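Local atomic coordinates of putative phosphomannomutase (Thermus thermophilus, PDB entry 1TUO), a protein that probably works as a magnesium-dependent phosphosugar mutase, moving a phosphate group from one position to another on a phosphorylated sugar. Residues A[179-185]-A[205-211]; A[251-255]-A[346-352]; A[121-127]-A[342-346]. All coordinates share one frame; numbering follows the deposited sequence.

Interaction 1 (A[179-185]-A[205-211])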
ATOM      1  N   VAL A 179     -18.366  12.619   9.332  1.00 29.10           N
ATOM      2  CA  VAL A 179     -18.790  11.469   8.553  1.00 29.35           C
ATOM      3  C   VAL A 179     -17.580  11.011   7.754  1.00 27.61           C
ATOM      4  O   VAL A 179     -16.803  11.834   7.273  1.00 27.29           O
ATOM      5  CB  VAL A 179     -19.921  11.833   7.569  1.00 30.77           C
ATOM      6  CG1 VAL A 179     -19.508  13.017   6.723  1.00 33.30           C
ATOM      7  CG2 VAL A 179     -20.236  10.649   6.674  1.00 31.63           C
ATOM      8  N   LEU A 180     -17.409   9.701   7.633  1.00 26.24           N
ATOM      9  CA  LEU A 180     -16.294   9.176   6.865  1.00 24.34           C
ATOM     10  C   LEU A 180     -16.806   8.628   5.539  1.00 23.44           C
ATOM     11  O   LEU A 180     -17.681   7.764   5.508  1.00 23.63           O
ATOM     12  CB  LEU A 180     -15.573   8.065   7.636  1.00 24.01           C
ATOM     13  CG  LEU A 180     -14.390   7.409   6.906  1.00 23.43           C
ATOM     14  CD1 LEU A 180     -13.295   8.434   6.659  1.00 24.11           C
ATOM     15  CD2 LEU A 180     -13.850   6.252   7.729  1.00 25.73           C
ATOM     16  N   TYR A 181     -16.280   9.161   4.443  1.00 22.39           N
ATOM     17  CA  TYR A 181     -16.657   8.680   3.127  1.00 21.57           C
ATOM     18  C   TYR A 181     -15.591   7.662   2.763  1.00 21.78           C
ATOM     19  O   TYR A 181     -14.398   7.904   2.984  1.00 21.12           O
ATOM     20  CB  TYR A 181     -16.662   9.819   2.101  1.00 22.13           C
ATOM     21  CG  TYR A 181     -17.799  10.800   2.279  1.00 23.60           C
ATOM     22  CD1 TYR A 181     -17.724  11.823   3.221  1.00 25.33           C
ATOM     23  CD2 TYR A 181     -18.958  10.691   1.514  1.00 25.46           C
ATOM     24  CE1 TYR A 181     -18.781  12.720   3.396  1.00 25.54           C
ATOM     25  CE2 TYR A 181     -20.022  11.579   1.679  1.00 25.93           C
ATOM     26  CZ  TYR A 181     -19.925  12.592   2.621  1.00 27.16           C
ATOM     27  OH  TYR A 181     -20.972  13.480   2.782  1.00 27.69           O
ATOM     28  N   HIS A 182     -16.022   6.516   2.246  1.00 19.77           N
ATOM     29  CA  HIS A 182     -15.086   5.476   1.847  1.00 18.74           C
ATOM     30  C   HIS A 182     -15.307   5.086   0.399  1.00 19.25           C
ATOM     31  O   HIS A 182     -16.278   4.400   0.068  1.00 17.73           O
ATOM     32  CB  HIS A 182     -15.233   4.222   2.712  1.00 18.44           C
ATOM     33  CG  HIS A 182     -14.301   3.115   2.319  1.00 19.22           C
ATOM     34  ND1 HIS A 182     -14.483   1.807   2.715  1.00 19.09           N
ATOM     35  CD2 HIS A 182     -13.175   3.126   1.564  1.00 19.25           C
ATOM     36  CE1 HIS A 182     -13.511   1.060   2.221  1.00 17.47           C
ATOM     37  NE2 HIS A 182     -12.703   1.836   1.520  1.00 19.74           N
ATOM     38  N   ASP A 183     -14.389   5.536  -0.447  1.00 18.38           N
ATOM     39  CA  ASP A 183     -14.397   5.238  -1.870  1.00 18.84           C
ATOM     40  C   ASP A 183     -13.562   3.965  -1.988  1.00 19.84           C
ATOM     41  O   ASP A 183     -12.354   3.989  -1.745  1.00 18.70           O
ATOM     42  CB  ASP A 183     -13.735   6.399  -2.612  1.00 20.49           C
ATOM     43  CG  ASP A 183     -13.622   6.173  -4.102  1.00 20.28           C
ATOM     44  OD1 ASP A 183     -13.095   7.089  -4.768  1.00 20.73           O
ATOM     45  OD2 ASP A 183     -14.047   5.108  -4.609  1.00 18.66           O
ATOM     46  N   SER A 184     -14.218   2.854  -2.319  1.00 19.01           N
ATOM     47  CA  SER A 184     -13.534   1.569  -2.462  1.00 21.18           C
ATOM     48  C   SER A 184     -12.984   1.366  -3.868  1.00 19.26           C
ATOM     49  O   SER A 184     -12.229   0.426  -4.115  1.00 18.62           O
ATOM     50  CB  SER A 184     -14.489   0.422  -2.110  1.00 22.35           C
ATOM     51  OG  SER A 184     -14.761   0.401  -0.720  1.00 29.27           O
ATOM     52  N   MET A 185     -13.362   2.262  -4.777  1.00 19.57           N
ATOM     53  CA  MET A 185     -12.919   2.223  -6.170  1.00 19.92           C
ATOM     54  C   MET A 185     -13.257   0.907  -6.872  1.00 19.92           C
ATOM     55  O   MET A 185     -12.634   0.558  -7.873  1.00 20.04           O
ATOM     56  CB  MET A 185     -11.403   2.483  -6.254  1.00 19.43           C
ATOM     57  CG  MET A 185     -10.945   3.770  -5.570  1.00 19.77           C
ATOM     58  SD  MET A 185      -9.197   4.171  -5.838  1.00 18.27           S
ATOM     59  CE  MET A 185      -9.303   5.141  -7.382  1.00 20.75           C
ATOM     60  N   PRO A 205     -20.674   7.128  11.352  1.00 28.06           N
ATOM     61  CA  PRO A 205     -21.267   6.938  10.026  1.00 27.44           C
ATOM     62  C   PRO A 205     -20.260   6.855   8.879  1.00 26.43           C
ATOM     63  O   PRO A 205     -19.369   7.690   8.761  1.00 25.87           O
ATOM     64  CB  PRO A 205     -22.200   8.139   9.897  1.00 28.86           C
ATOM     65  CG  PRO A 205     -21.469   9.200  10.657  1.00 30.51           C
ATOM     66  CD  PRO A 205     -21.013   8.456  11.892  1.00 29.09           C
ATOM     67  N   VAL A 206     -20.412   5.837   8.042  1.00 25.70           N
ATOM     68  CA  VAL A 206     -19.542   5.665   6.889  1.00 25.88           C
ATOM     69  C   VAL A 206     -20.404   5.659   5.644  1.00 26.49           C
ATOM     70  O   VAL A 206     -21.295   4.818   5.497  1.00 27.98           O
ATOM     71  CB  VAL A 206     -18.740   4.344   6.960  1.00 26.70           C
ATOM     72  CG1 VAL A 206     -18.058   4.070   5.622  1.00 25.45           C
ATOM     73  CG2 VAL A 206     -17.695   4.435   8.061  1.00 26.15           C
ATOM     74  N   ARG A 207     -20.156   6.621   4.762  1.00 25.45           N
ATOM     75  CA  ARG A 207     -20.905   6.719   3.524  1.00 25.90           C
ATOM     76  C   ARG A 207     -20.030   6.172   2.407  1.00 25.14           C
ATOM     77  O   ARG A 207     -18.989   6.736   2.084  1.00 24.12           O
ATOM     78  CB  ARG A 207     -21.303   8.174   3.269  1.00 27.70           C
ATOM     79  CG  ARG A 207     -22.253   8.706   4.340  1.00 29.08           C
ATOM     80  CD  ARG A 207     -22.622  10.163   4.120  1.00 31.59           C
ATOM     81  NE  ARG A 207     -23.487  10.673   5.186  1.00 33.14           N
ATOM     82  CZ  ARG A 207     -23.894  11.935   5.278  1.00 34.44           C
ATOM     83  NH1 ARG A 207     -23.518  12.821   4.364  1.00 34.24           N
ATOM     84  NH2 ARG A 207     -24.664  12.319   6.290  1.00 33.37           N
ATOM     85  N   PRO A 208     -20.451   5.052   1.808  1.00 26.18           N
ATOM     86  CA  PRO A 208     -19.726   4.387   0.724  1.00 25.87           C
ATOM     87  C   PRO A 208     -19.790   5.080  -0.626  1.00 25.88           C
ATOM     88  O   PRO A 208     -20.784   5.721  -0.977  1.00 26.37           O
ATOM     89  CB  PRO A 208     -20.382   3.016   0.681  1.00 26.89           C
ATOM     90  CG  PRO A 208     -21.818   3.371   0.912  1.00 29.29           C
ATOM     91  CD  PRO A 208     -21.725   4.359   2.077  1.00 26.98           C
ATOM     92  N   ILE A 209     -18.701   4.934  -1.372  1.00 23.78           N
ATOM     93  CA  ILE A 209     -18.566   5.472  -2.717  1.00 23.15           C
ATOM     94  C   ILE A 209     -17.926   4.341  -3.520  1.00 22.08           C
ATOM     95  O   ILE A 209     -16.916   3.770  -3.094  1.00 20.34           O
ATOM     96  CB  ILE A 209     -17.652   6.717  -2.747  1.00 23.06           C
ATOM     97  CG1 ILE A 209     -18.385   7.914  -2.134  1.00 24.01           C
ATOM     98  CG2 ILE A 209     -17.238   7.029  -4.173  1.00 22.98           C
ATOM     99  CD1 ILE A 209     -17.547   9.178  -2.050  1.00 21.82           C
ATOM    100  N   ARG A 210     -18.524   4.006  -4.659  1.00 22.60           N
ATOM    101  CA  ARG A 210     -18.017   2.932  -5.514  1.00 23.39           C
ATOM    102  C   ARG A 210     -17.730   1.657  -4.712  1.00 24.14           C
ATOM    103  O   ARG A 210     -16.686   1.015  -4.873  1.00 22.98           O
ATOM    104  CB  ARG A 210     -16.765   3.412  -6.262  1.00 24.21           C
ATOM    105  CG  ARG A 210     -17.076   4.529  -7.259  1.00 24.81           C
ATOM    106  CD  ARG A 210     -15.921   4.887  -8.195  1.00 23.91           C
ATOM    107  NE  ARG A 210     -14.802   5.532  -7.511  1.00 21.62           N
ATOM    108  CZ  ARG A 210     -13.903   6.299  -8.121  1.00 22.30           C
ATOM    109  NH1 ARG A 210     -13.991   6.518  -9.429  1.00 22.03           N
ATOM    110  NH2 ARG A 210     -12.924   6.861  -7.428  1.00 20.36           N
ATOM    111  N   GLU A 211     -18.678   1.283  -3.856  1.00 24.37           N
ATOM    112  CA  GLU A 211     -18.519   0.104  -3.014  1.00 25.39           C
ATOM    113  C   GLU A 211     -18.714  -1.220  -3.733  1.00 25.18           C
ATOM    114  O   GLU A 211     -18.167  -2.238  -3.318  1.00 25.63           O
ATOM    115  CB  GLU A 211     -19.476   0.170  -1.819  1.00 28.39           C
ATOM    116  CG  GLU A 211     -20.924   0.437  -2.185  1.00 34.00           C
ATOM    117  CD  GLU A 211     -21.852   0.338  -0.985  1.00 37.74           C
ATOM    118  OE1 GLU A 211     -22.959   0.916  -1.042  1.00 40.99           O
ATOM    119  OE2 GLU A 211     -21.476  -0.325   0.008  1.00 38.81           O
TER

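Interaction 2 (A[251-255]-A[346-352])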
ATOM      1  N   ASP A 251      -6.414  -3.419  -3.906  1.00 14.55           N
ATOM      2  CA  ASP A 251      -6.323  -4.452  -2.874  1.00 14.53           C
ATOM      3  C   ASP A 251      -6.246  -3.854  -1.468  1.00 15.84           C
ATOM      4  O   ASP A 251      -5.966  -4.548  -0.480  1.00 15.68           O
ATOM      5  CB  ASP A 251      -5.104  -5.351  -3.155  1.00 13.71           C
ATOM      6  CG  ASP A 251      -3.785  -4.596  -3.098  1.00 17.00           C
ATOM      7  OD1 ASP A 251      -3.772  -3.366  -3.342  1.00 17.03           O
ATOM      8  OD2 ASP A 251      -2.748  -5.243  -2.833  1.00 18.32           O
ATOM      9  N   ALA A 252      -6.526  -2.560  -1.396  1.00 14.40           N
ATOM     10  CA  ALA A 252      -6.528  -1.806  -0.154  1.00 15.97           C
ATOM     11  C   ALA A 252      -5.238  -1.838   0.657  1.00 17.79           C
ATOM     12  O   ALA A 252      -5.283  -1.833   1.889  1.00 18.24           O
ATOM     13  CB  ALA A 252      -7.714  -2.242   0.725  1.00 15.80           C
ATOM     14  N   ASP A 253      -4.085  -1.874  -0.004  1.00 18.30           N
ATOM     15  CA  ASP A 253      -2.853  -1.816   0.772  1.00 19.80           C
ATOM     16  C   ASP A 253      -2.374  -0.363   0.765  1.00 20.57           C
ATOM     17  O   ASP A 253      -1.429  -0.002   1.471  1.00 19.82           O
ATOM     18  CB  ASP A 253      -1.769  -2.767   0.228  1.00 21.95           C
ATOM     19  CG  ASP A 253      -1.194  -2.328  -1.101  1.00 23.13           C
ATOM     20  OD1 ASP A 253      -0.108  -2.844  -1.451  1.00 26.67           O
ATOM     21  OD2 ASP A 253      -1.809  -1.494  -1.793  1.00 24.00           O
ATOM     22  N   ARG A 254      -3.057   0.475  -0.018  1.00 19.72           N
ATOM     23  CA  ARG A 254      -2.730   1.904  -0.126  1.00 22.11           C
ATOM     24  C   ARG A 254      -3.990   2.758   0.012  1.00 21.22           C
ATOM     25  O   ARG A 254      -5.095   2.294  -0.260  1.00 19.21           O
ATOM     26  CB  ARG A 254      -2.112   2.221  -1.490  1.00 23.89           C
ATOM     27  CG  ARG A 254      -0.890   1.404  -1.863  1.00 30.34           C
ATOM     28  CD  ARG A 254      -0.438   1.742  -3.276  1.00 33.00           C
ATOM     29  NE  ARG A 254       0.785   1.036  -3.643  1.00 38.31           N
ATOM     30  CZ  ARG A 254       1.523   1.323  -4.711  1.00 41.09           C
ATOM     31  NH1 ARG A 254       1.164   2.308  -5.524  1.00 42.33           N
ATOM     32  NH2 ARG A 254       2.624   0.625  -4.967  1.00 43.77           N
ATOM     33  N   VAL A 255      -3.823   4.014   0.418  1.00 20.31           N
ATOM     34  CA  VAL A 255      -4.970   4.901   0.538  1.00 22.47           C
ATOM     35  C   VAL A 255      -4.652   6.307   0.051  1.00 21.67           C
ATOM     36  O   VAL A 255      -3.494   6.737   0.046  1.00 23.17           O
ATOM     37  CB  VAL A 255      -5.473   5.011   2.001  1.00 24.61           C
ATOM     38  CG1 VAL A 255      -5.907   3.655   2.508  1.00 27.55           C
ATOM     39  CG2 VAL A 255      -4.388   5.597   2.885  1.00 26.56           C
ATOM     40  N   ARG A 346       1.822  -3.284   4.117  1.00 19.92           N
ATOM     41  CA  ARG A 346       1.089  -2.043   3.886  1.00 21.25           C
ATOM     42  C   ARG A 346      -0.377  -2.347   4.167  1.00 20.44           C
ATOM     43  O   ARG A 346      -0.924  -3.309   3.624  1.00 18.96           O
ATOM     44  CB  ARG A 346       1.261  -1.595   2.433  1.00 24.56           C
ATOM     45  CG  ARG A 346       2.676  -1.152   2.111  1.00 26.92           C
ATOM     46  CD  ARG A 346       2.889  -0.904   0.624  1.00 30.10           C
ATOM     47  NE  ARG A 346       2.927  -2.150  -0.140  1.00 32.00           N
ATOM     48  CZ  ARG A 346       3.609  -2.305  -1.269  1.00 34.03           C
ATOM     49  NH1 ARG A 346       4.309  -1.293  -1.764  1.00 34.17           N
ATOM     50  NH2 ARG A 346       3.600  -3.471  -1.902  1.00 35.16           N
ATOM     51  N   ASP A 347      -1.017  -1.546   5.014  1.00 18.68           N
ATOM     52  CA  ASP A 347      -2.424  -1.778   5.336  1.00 18.55           C
ATOM     53  C   ASP A 347      -3.229  -0.489   5.212  1.00 18.58           C
ATOM     54  O   ASP A 347      -3.159   0.389   6.074  1.00 16.96           O
ATOM     55  CB  ASP A 347      -2.552  -2.358   6.754  1.00 17.94           C
ATOM     56  CG  ASP A 347      -3.967  -2.800   7.083  1.00 17.84           C
ATOM     57  OD1 ASP A 347      -4.123  -3.720   7.917  1.00 20.50           O
ATOM     58  OD2 ASP A 347      -4.927  -2.226   6.520  1.00 17.59           O
ATOM     59  N   GLY A 348      -3.991  -0.387   4.125  1.00 16.78           N
ATOM     60  CA  GLY A 348      -4.788   0.799   3.883  1.00 17.52           C
ATOM     61  C   GLY A 348      -6.012   0.911   4.772  1.00 16.57           C
ATOM     62  O   GLY A 348      -6.555   2.001   4.964  1.00 17.34           O
ATOM     63  N   ILE A 349      -6.456  -0.220   5.305  1.00 17.14           N
ATOM     64  CA  ILE A 349      -7.616  -0.230   6.183  1.00 18.16           C
ATOM     65  C   ILE A 349      -7.198   0.353   7.535  1.00 17.79           C
ATOM     66  O   ILE A 349      -7.870   1.238   8.079  1.00 18.65           O
ATOM     67  CB  ILE A 349      -8.156  -1.662   6.364  1.00 18.74           C
ATOM     68  CG1 ILE A 349      -8.545  -2.241   4.995  1.00 19.30           C
ATOM     69  CG2 ILE A 349      -9.350  -1.656   7.319  1.00 19.28           C
ATOM     70  CD1 ILE A 349      -9.558  -1.404   4.218  1.00 21.10           C
ATOM     71  N   LEU A 350      -6.081  -0.119   8.071  1.00 17.05           N
ATOM     72  CA  LEU A 350      -5.617   0.421   9.346  1.00 17.87           C
ATOM     73  C   LEU A 350      -5.220   1.884   9.169  1.00 17.40           C
ATOM     74  O   LEU A 350      -5.420   2.696  10.072  1.00 17.27           O
ATOM     75  CB  LEU A 350      -4.427  -0.372   9.897  1.00 16.87           C
ATOM     76  CG  LEU A 350      -3.898   0.158  11.236  1.00 17.94           C
ATOM     77  CD1 LEU A 350      -5.048   0.234  12.243  1.00 18.68           C
ATOM     78  CD2 LEU A 350      -2.797  -0.750  11.759  1.00 17.56           C
ATOM     79  N   THR A 351      -4.664   2.230   8.008  1.00 17.49           N
ATOM     80  CA  THR A 351      -4.277   3.619   7.776  1.00 18.51           C
ATOM     81  C   THR A 351      -5.513   4.503   7.831  1.00 17.67           C
ATOM     82  O   THR A 351      -5.491   5.582   8.427  1.00 18.70           O
ATOM     83  CB  THR A 351      -3.599   3.822   6.403  1.00 17.04           C
ATOM     84  OG1 THR A 351      -2.382   3.072   6.353  1.00 18.05           O
ATOM     85  CG2 THR A 351      -3.258   5.289   6.203  1.00 19.27           C
ATOM     86  N   SER A 352      -6.593   4.046   7.206  1.00 16.96           N
ATOM     87  CA  SER A 352      -7.831   4.811   7.203  1.00 17.93           C
ATOM     88  C   SER A 352      -8.326   5.011   8.630  1.00 18.41           C
ATOM     89  O   SER A 352      -8.711   6.116   9.016  1.00 20.36           O
ATOM     90  CB  SER A 352      -8.903   4.086   6.389  1.00 17.88           C
ATOM     91  OG  SER A 352      -8.534   4.013   5.025  1.00 20.55           O
TER
HETATM   92  O   HOH W   1      -1.473   2.002   3.509  1.00 22.03           O

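Interaction 3 (A[121-127]-A[342-346])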
ATOM      1  N   LYS A 121       3.765 -13.826   0.311  1.00 16.19           N
ATOM      2  CA  LYS A 121       4.002 -13.327   1.662  1.00 16.99           C
ATOM      3  C   LYS A 121       4.711 -14.431   2.438  1.00 16.08           C
ATOM      4  O   LYS A 121       4.434 -15.608   2.214  1.00 17.93           O
ATOM      5  CB  LYS A 121       2.671 -13.039   2.363  1.00 16.62           C
ATOM      6  CG  LYS A 121       1.659 -12.244   1.538  1.00 17.44           C
ATOM      7  CD  LYS A 121       2.227 -10.900   1.110  1.00 17.61           C
ATOM      8  CE  LYS A 121       1.183 -10.077   0.358  1.00 19.11           C
ATOM      9  NZ  LYS A 121       1.740  -8.767  -0.057  1.00 19.42           N
ATOM     10  N   ASP A 122       5.614 -14.071   3.346  1.00 17.93           N
ATOM     11  CA  ASP A 122       6.263 -15.112   4.128  1.00 18.62           C
ATOM     12  C   ASP A 122       5.546 -15.273   5.467  1.00 18.43           C
ATOM     13  O   ASP A 122       4.528 -14.625   5.716  1.00 18.94           O
ATOM     14  CB  ASP A 122       7.768 -14.830   4.303  1.00 18.84           C
ATOM     15  CG  ASP A 122       8.060 -13.583   5.106  1.00 18.71           C
ATOM     16  OD1 ASP A 122       9.217 -13.108   5.020  1.00 22.35           O
ATOM     17  OD2 ASP A 122       7.170 -13.085   5.832  1.00 20.49           O
ATOM     18  N   ALA A 123       6.071 -16.140   6.324  1.00 18.67           N
ATOM     19  CA  ALA A 123       5.445 -16.421   7.615  1.00 19.85           C
ATOM     20  C   ALA A 123       5.195 -15.229   8.532  1.00 20.42           C
ATOM     21  O   ALA A 123       4.352 -15.308   9.432  1.00 21.57           O
ATOM     22  CB  ALA A 123       6.259 -17.467   8.351  1.00 20.04           C
ATOM     23  N   THR A 124       5.911 -14.131   8.321  1.00 20.43           N
ATOM     24  CA  THR A 124       5.736 -12.967   9.181  1.00 21.18           C
ATOM     25  C   THR A 124       4.500 -12.165   8.808  1.00 20.97           C
ATOM     26  O   THR A 124       4.114 -11.251   9.532  1.00 21.86           O
ATOM     27  CB  THR A 124       6.953 -12.023   9.125  1.00 21.29           C
ATOM     28  OG1 THR A 124       7.019 -11.402   7.835  1.00 22.91           O
ATOM     29  CG2 THR A 124       8.235 -12.793   9.381  1.00 22.58           C
ATOM     30  N   GLY A 125       3.884 -12.510   7.681  1.00 19.99           N
ATOM     31  CA  GLY A 125       2.701 -11.794   7.243  1.00 21.56           C
ATOM     32  C   GLY A 125       3.063 -10.511   6.516  1.00 21.78           C
ATOM     33  O   GLY A 125       2.459  -9.456   6.752  1.00 22.98           O
ATOM     34  N   GLY A 126       4.063 -10.610   5.644  1.00 20.55           N
ATOM     35  CA  GLY A 126       4.516  -9.474   4.856  1.00 19.78           C
ATOM     36  C   GLY A 126       5.133  -9.975   3.556  1.00 19.99           C
ATOM     37  O   GLY A 126       5.352 -11.176   3.405  1.00 18.64           O
ATOM     38  N   PRO A 127       5.441  -9.084   2.600  1.00 19.55           N
ATOM     39  CA  PRO A 127       6.034  -9.516   1.328  1.00 20.04           C
ATOM     40  C   PRO A 127       7.323 -10.320   1.474  1.00 19.22           C
ATOM     41  O   PRO A 127       8.185  -9.980   2.285  1.00 18.26           O
ATOM     42  CB  PRO A 127       6.253  -8.197   0.579  1.00 20.09           C
ATOM     43  CG  PRO A 127       6.402  -7.185   1.673  1.00 23.42           C
ATOM     44  CD  PRO A 127       5.346  -7.616   2.671  1.00 22.20           C
ATOM     45  N   HIS A 342       1.612  -4.180  14.144  1.00 24.50           N
ATOM     46  CA  HIS A 342       0.469  -4.810  13.485  1.00 24.18           C
ATOM     47  C   HIS A 342       0.944  -5.924  12.544  1.00 24.83           C
ATOM     48  O   HIS A 342       0.838  -7.110  12.859  1.00 26.56           O
ATOM     49  CB  HIS A 342      -0.310  -3.732  12.713  1.00 23.47           C
ATOM     50  CG  HIS A 342      -1.407  -4.258  11.835  1.00 24.13           C
ATOM     51  ND1 HIS A 342      -2.398  -5.098  12.293  1.00 24.41           N
ATOM     52  CD2 HIS A 342      -1.694  -4.014  10.533  1.00 24.48           C
ATOM     53  CE1 HIS A 342      -3.248  -5.351  11.313  1.00 25.90           C
ATOM     54  NE2 HIS A 342      -2.844  -4.704  10.233  1.00 24.18           N
ATOM     55  N   LEU A 343       1.462  -5.527  11.387  1.00 24.80           N
ATOM     56  CA  LEU A 343       1.958  -6.463  10.380  1.00 23.61           C
ATOM     57  C   LEU A 343       3.052  -5.757   9.586  1.00 22.72           C
ATOM     58  O   LEU A 343       2.991  -4.544   9.391  1.00 22.15           O
ATOM     59  CB  LEU A 343       0.850  -6.854   9.392  1.00 26.31           C
ATOM     60  CG  LEU A 343      -0.291  -7.815   9.737  1.00 27.87           C
ATOM     61  CD1 LEU A 343      -1.308  -7.787   8.603  1.00 28.19           C
ATOM     62  CD2 LEU A 343       0.241  -9.223   9.936  1.00 25.20           C
ATOM     63  N   PRO A 344       4.074  -6.504   9.141  1.00 22.10           N
ATOM     64  CA  PRO A 344       5.161  -5.911   8.356  1.00 22.00           C
ATOM     65  C   PRO A 344       4.629  -5.874   6.933  1.00 20.54           C
ATOM     66  O   PRO A 344       5.185  -6.501   6.027  1.00 21.24           O
ATOM     67  CB  PRO A 344       6.293  -6.915   8.531  1.00 22.25           C
ATOM     68  CG  PRO A 344       5.554  -8.222   8.604  1.00 21.58           C
ATOM     69  CD  PRO A 344       4.394  -7.893   9.521  1.00 23.40           C
ATOM     70  N   GLU A 345       3.536  -5.133   6.761  1.00 21.47           N
ATOM     71  CA  GLU A 345       2.842  -5.030   5.483  1.00 20.69           C
ATOM     72  C   GLU A 345       2.114  -3.690   5.350  1.00 20.80           C
ATOM     73  O   GLU A 345       1.829  -3.029   6.347  1.00 21.02           O
ATOM     74  CB  GLU A 345       1.827  -6.183   5.400  1.00 22.12           C
ATOM     75  CG  GLU A 345       0.904  -6.163   4.195  1.00 21.50           C
ATOM     76  CD  GLU A 345       1.621  -6.533   2.919  1.00 23.16           C
ATOM     77  OE1 GLU A 345       1.702  -7.740   2.611  1.00 23.56           O
ATOM     78  OE2 GLU A 345       2.116  -5.615   2.234  1.00 23.38           O
ATOM     79  N   ARG A 346       1.822  -3.284   4.117  1.00 19.92           N
ATOM     80  CA  ARG A 346       1.089  -2.043   3.886  1.00 21.25           C
ATOM     81  C   ARG A 346      -0.377  -2.347   4.167  1.00 20.44           C
ATOM     82  O   ARG A 346      -0.924  -3.309   3.624  1.00 18.96           O
ATOM     83  CB  ARG A 346       1.261  -1.595   2.433  1.00 24.56           C
ATOM     84  CG  ARG A 346       2.676  -1.152   2.111  1.00 26.92           C
ATOM     85  CD  ARG A 346       2.889  -0.904   0.624  1.00 30.10           C
ATOM     86  NE  ARG A 346       2.927  -2.150  -0.140  1.00 32.00           N
ATOM     87  CZ  ARG A 346       3.609  -2.305  -1.269  1.00 34.03           C
ATOM     88  NH1 ARG A 346       4.309  -1.293  -1.764  1.00 34.17           N
ATOM     89  NH2 ARG A 346       3.600  -3.471  -1.902  1.00 35.16           N
TER

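Interaction 1 (A[179-185]-A[205-211])
V179 lays its CG2 methyl over one face of the R207 guanidinium, 3.5 Å from R207 CD, the two side chains crossing at about a right angle. From here the strands run parallel, 180-183 beside 206-209. L180 gives its N-H to P205 O and takes that of R207 on its O (L180 O to R207 N, 2.8 Å), while its CB packs on V206 CG2. Y181 points to the other face and lies alongside R207, ring and guanidinium planes 85° apart; R207 NH1 makes only a weak bond to Y181 OH (3.1 Å), whose stronger partner is E239. H182 continues the backbone pairing with R207 O and I209 N. With CG anti to the backbone N (chi1 179°), its imidazole leads off to T248, and CB is the part that meets V206 CG1 (4.1 Å).

D183 is gripped side-on by R210: NH2 reaches OD1 at 2.7 Å on the syn lone pair, and NE reaches OD2 at 3.0 Å. From the opposite face of the carboxylate M185 N closes an Asx turn on OD2, and T232 also bonds OD1, so several donors fix the group. S184 N ends the pairing at I209 O.

Strand 180-183, helix 192-199 and strand 206-209 form a beta-alpha-beta unit; helix 192-199 touches V206 and H182, helix 230-236 covers Y181 and I209 on the other face, and strand 244-248 flanks 180-183, leaving 206-209 outermost.

Interaction 2 (A[251-255]-A[346-352])
R346 lies beside D253, pointing the same way, and touches it with CB and again with the NE end. R346 CB begins the contact 3.3 Å from D253 O and also touches D253 CB. Further along, CD also comes near D253 OD1, and a bend at chi3 (-72°) brings NE to 3.4 Å from D253 OD1. That oxygen stands well out of the guanidinium plane, with the carboxylate turned 65° to it, so the pair is held by charge and no N-H points at the oxygen. At the tip NH1 makes its salt bridge with E332, and R254 NH2 comes within 4.1 Å of R346 NH1; E332 probably helps to offset these two like charges. R346 O, by contrast, is buried without a polar partner.

After the arginine the chain enters helix 348-362. D347 is its N-cap, OD2 taking L350 N at 2.9 Å while OD1 bonds Y160, and G348 N bonds A252 O (3.0 Å), which pins the loop to the first turn. V255 presses tightly on the same turn, its CG1 3.0 Å from G348 O, a carbonyl that also accepts from S352 N and S352 OG. V255 CG2 meets T351 CG2 at 3.5 Å, and a water donates to both D253 O and T351 OG1, which also bonds Y339.

Residues 251-254 belong to the DGDADR sequence, which in relatives forms the magnesium-binding loop of the active site. The loop joins strands 244-248 and 255-259, and it sits against the start of helix 348-362, whose I349 packs between helices 157-165 and 192-199.

Interaction 3 (A[121-127]-A[342-346])
The tight turn of a beta hairpin, strand 115-122 with 126-127, meets the corner that the chain takes at P344 and E345, and K121 and E345 make the charged link between them. K121 NZ reaches E345 OE1 at 2.9 Å, on the syn side and 26° out of the carboxylate plane, the two side chains crossing at about a right angle. E345 extends with CG anti to its N (chi1 174°) and then bends at chi2, which lets OE1 serve K121 and S92 while OE2 takes R346 N through its anti lone pair (3.0 Å). The carboxylate is thus held at both oxygens, and P127 CD lies 3.6 Å from OE1.

The hairpin itself is shaped by an Asx turn, D122 OD2 receiving both T124 N and T124 OG1, and the facing corner by an inverse gamma turn centred on P344. These two turns, from the first and third family domains, dock directly. P344 CD rests 3.4 Å from T124 O, and T124 OG1 touches P344 CG at 3.6 Å.

G126, having no side chain, lets the corner come close: its CA makes a C-H...O contact of 3.3 Å with P344 O. P344 O and G125 O are buried by the contact without a polar partner. L343 CD2 packs near G125 O, and K319, on helix 315-322, touches T124 and P344 and pairs with D122.

How the interactions relate
Following the chain from the N terminus, 121-127 in the first domain comes first, and its partner follows only in the third. Within that long loop interaction 1 opens at 179-185 and closes at 205-211, a local unit of the second domain's sheet. Segment 251-255 then opens interaction 2, but interaction 3 closes first, at 342-346, and interaction 2 follows at 346-352, so these two cross. They share R346, and H342 NE2 probably bonds D347 OD1, joining them at the start of helix 348-362. The third domain is thereby tied to both the first and the second. Interaction 1 lies apart, its centre about 14 Å from that of interaction 2.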